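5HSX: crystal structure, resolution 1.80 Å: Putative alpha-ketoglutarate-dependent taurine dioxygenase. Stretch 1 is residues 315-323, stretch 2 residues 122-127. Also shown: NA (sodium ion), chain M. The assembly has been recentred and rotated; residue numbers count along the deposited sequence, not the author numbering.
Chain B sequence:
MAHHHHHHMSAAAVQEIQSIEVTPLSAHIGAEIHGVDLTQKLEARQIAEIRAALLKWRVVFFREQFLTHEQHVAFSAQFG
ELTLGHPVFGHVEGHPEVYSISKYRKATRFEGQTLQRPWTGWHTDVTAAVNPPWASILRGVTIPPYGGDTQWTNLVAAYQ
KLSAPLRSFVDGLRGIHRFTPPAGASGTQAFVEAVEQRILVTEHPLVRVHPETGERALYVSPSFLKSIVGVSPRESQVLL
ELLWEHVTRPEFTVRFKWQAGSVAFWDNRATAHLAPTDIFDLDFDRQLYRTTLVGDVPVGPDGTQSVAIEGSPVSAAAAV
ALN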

# COMPACT_ATOMS: atom_id res chain seq x y z
N SER B 315 -29.60 -11.27 -8.31
CA SER B 315 -28.37 -10.60 -8.73
C SER B 315 -27.73 -9.82 -7.59
O SER B 315 -26.50 -9.74 -7.51
CB SER B 315 -28.65 -9.67 -9.92
OG SER B 315 -29.06 -10.42 -11.05
N ALA B 316 -28.54 -9.26 -6.69
CA ALA B 316 -28.00 -8.51 -5.56
C ALA B 316 -27.26 -9.43 -4.59
O ALA B 316 -26.15 -9.12 -4.14
CB ALA B 316 -29.12 -7.75 -4.84
N ALA B 317 -27.86 -10.59 -4.27
CA ALA B 317 -27.20 -11.54 -3.38
C ALA B 317 -25.89 -12.05 -3.97
O ALA B 317 -24.92 -12.30 -3.25
CB ALA B 317 -28.14 -12.70 -3.06
N ALA B 318 -25.85 -12.22 -5.30
CA ALA B 318 -24.61 -12.63 -5.95
C ALA B 318 -23.53 -11.57 -5.78
O ALA B 318 -22.35 -11.90 -5.62
CB ALA B 318 -24.86 -12.91 -7.43
N ALA B 319 -23.92 -10.30 -5.81
CA ALA B 319 -22.95 -9.23 -5.58
C ALA B 319 -22.46 -9.24 -4.13
O ALA B 319 -21.25 -9.11 -3.88
CB ALA B 319 -23.56 -7.87 -5.93
N VAL B 320 -23.38 -9.41 -3.17
CA VAL B 320 -22.97 -9.53 -1.77
C VAL B 320 -21.98 -10.67 -1.61
O VAL B 320 -20.97 -10.54 -0.90
CB VAL B 320 -24.20 -9.70 -0.86
CG1 VAL B 320 -23.77 -10.06 0.55
CG2 VAL B 320 -25.06 -8.44 -0.86
N ALA B 321 -22.23 -11.79 -2.28
CA ALA B 321 -21.40 -12.97 -2.10
C ALA B 321 -20.05 -12.83 -2.79
O ALA B 321 -19.06 -13.42 -2.35
CB ALA B 321 -22.13 -14.21 -2.61
N LEU B 322 -19.98 -12.04 -3.86
CA LEU B 322 -18.79 -12.00 -4.71
C LEU B 322 -17.97 -10.73 -4.60
O LEU B 322 -16.75 -10.79 -4.77
CB LEU B 322 -19.18 -12.21 -6.18
CG LEU B 322 -19.78 -13.58 -6.54
CD1 LEU B 322 -20.20 -13.59 -8.00
CD2 LEU B 322 -18.79 -14.70 -6.26
N ASN B 323 -18.58 -9.58 -4.31
CA ASN B 323 -17.83 -8.31 -4.29
C ASN B 323 -16.77 -8.26 -3.20
O ASN B 323 -15.79 -7.53 -3.35
CB ASN B 323 -18.78 -7.11 -4.14
CG ASN B 323 -19.63 -6.88 -5.37
OD1 ASN B 323 -20.56 -6.08 -5.37
ND2 ASN B 323 -19.32 -7.61 -6.45
OXT ASN B 323 -16.86 -8.92 -2.16
NA NA M . -14.89 -6.44 -1.67
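Stretch 2 122-127: WHTDVT

Stretch 2 meets the C-terminal end of the chain through a shared sodium ion, with a small apolar contact beside it in which Val126 packs on Ala319 and Val320. The two segments are far apart in sequence but belong to the same chain, and the area buried between them is modest, 263 Å² with both sides summed.

Stretch 1 continues a helix that begins earlier in the chain and runs through Leu322; the stretch closes with Asn323, the last residue of the chain. The backbone bond from Asn323 N to Ala319 O, 2.7 Å, ties this residue to the preceding turn. Stretch 2 is extended around Trp122 and His123, and then folds into a type II beta turn from Thr124 to Thr127. Val126 has positive phi and psi, 55° and 36°, at the third position of that turn.

The two stretches run in opposite senses where they meet. Asp125 CA lies 5.4 Å from Asn323 CA, and one residue later Val126 CA lies 5.6 Å from Ala319 CA, one helical turn back.

Val126 is the most covered residue of stretch 2. Its chi1 is t. Val126 CG1 lies 3.6 Å from Ala319 CB, and the CA-to-CB bond of Ala319 points toward stretch 2. Val126 CG2 packs 3.5 Å from Val320 CA and 3.8 Å from Val320 CG2. Ala317 and Ala321 point away and take no part.

Asn323 makes the polar half of the contact. Its CA-to-CB bond points toward stretch 2, and Asn323 OD1 accepts a weak hydrogen bond from Val126 N at 3.0 Å, with an N-H...O angle of 123°.

Its terminal carboxylate serves the metal. NA is bound by Asn323 O at 2.2 Å, His123 NE2 at 2.0 Å and Asp125 OD1 at 2.2 Å. Water 1, at 2.2 Å from NA, water 2, at 2.4 Å from NA, and one atom from elsewhere in the structure complete the set. Water 1 also donates a hydrogen bond to Asn323 OXT at 2.8 Å, so both carboxylate oxygens are engaged.

The common ion explains the short approach of Asn323 O to His123 NE2, 2.6 Å, and to Asp125 OD1, 3.2 Å. Neither pair is a hydrogen bond. His123 and Asp125 flank Thr124, whose CA-to-CB bond points away from stretch 1.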

# COMPACT_ATOMS: atom_id res chain seq x y z
N TRP B 122 -9.85 -1.74 -6.52
CA TRP B 122 -10.39 -0.99 -5.39
C TRP B 122 -11.90 -0.83 -5.52
O TRP B 122 -12.40 -0.45 -6.58
CB TRP B 122 -9.75 0.39 -5.34
CG TRP B 122 -8.34 0.39 -4.83
CD1 TRP B 122 -7.18 0.33 -5.56
CD2 TRP B 122 -7.96 0.48 -3.46
NE1 TRP B 122 -6.09 0.39 -4.71
CE2 TRP B 122 -6.55 0.48 -3.41
CE3 TRP B 122 -8.68 0.56 -2.25
CZ2 TRP B 122 -5.84 0.56 -2.21
CZ3 TRP B 122 -7.98 0.62 -1.06
CH2 TRP B 122 -6.57 0.62 -1.04
N HIS B 123 -12.62 -1.08 -4.42
CA HIS B 123 -14.08 -1.04 -4.49
C HIS B 123 -14.69 -0.98 -3.10
O HIS B 123 -14.06 -1.34 -2.10
CB HIS B 123 -14.63 -2.27 -5.21
CG HIS B 123 -14.33 -3.53 -4.48
ND1 HIS B 123 -13.06 -4.08 -4.44
CD2 HIS B 123 -15.11 -4.33 -3.72
CE1 HIS B 123 -13.09 -5.17 -3.70
NE2 HIS B 123 -14.32 -5.36 -3.27
N THR B 124 -15.94 -0.54 -3.07
CA THR B 124 -16.81 -0.63 -1.91
C THR B 124 -17.85 -1.70 -2.21
O THR B 124 -18.42 -1.73 -3.30
CB THR B 124 -17.46 0.73 -1.62
OG1 THR B 124 -16.43 1.73 -1.42
CG2 THR B 124 -18.31 0.65 -0.36
N ASP B 125 -18.09 -2.59 -1.25
CA ASP B 125 -18.88 -3.79 -1.52
C ASP B 125 -20.30 -3.48 -1.97
O ASP B 125 -21.02 -2.72 -1.32
CB ASP B 125 -18.91 -4.67 -0.28
CG ASP B 125 -17.59 -5.36 -0.03
OD1 ASP B 125 -16.93 -5.71 -1.03
OD2 ASP B 125 -17.22 -5.53 1.15
N VAL B 126 -20.71 -4.12 -3.07
CA VAL B 126 -22.08 -4.13 -3.56
C VAL B 126 -22.65 -2.73 -3.79
O VAL B 126 -23.85 -2.51 -3.56
CB VAL B 126 -23.01 -4.93 -2.61
CG1 VAL B 126 -24.25 -5.46 -3.35
CG2 VAL B 126 -22.28 -6.08 -1.96
N THR B 127 -21.83 -1.78 -4.24
CA THR B 127 -22.46 -0.48 -4.47
C THR B 127 -23.31 -0.47 -5.74
O THR B 127 -23.97 0.53 -6.01
CB THR B 127 -21.46 0.68 -4.54
OG1 THR B 127 -20.50 0.46 -5.58
CG2 THR B 127 -20.75 0.87 -3.20
O HOH W 1 -15.62 -7.74 0.02
O HOH W 2 -12.96 -7.88 -1.77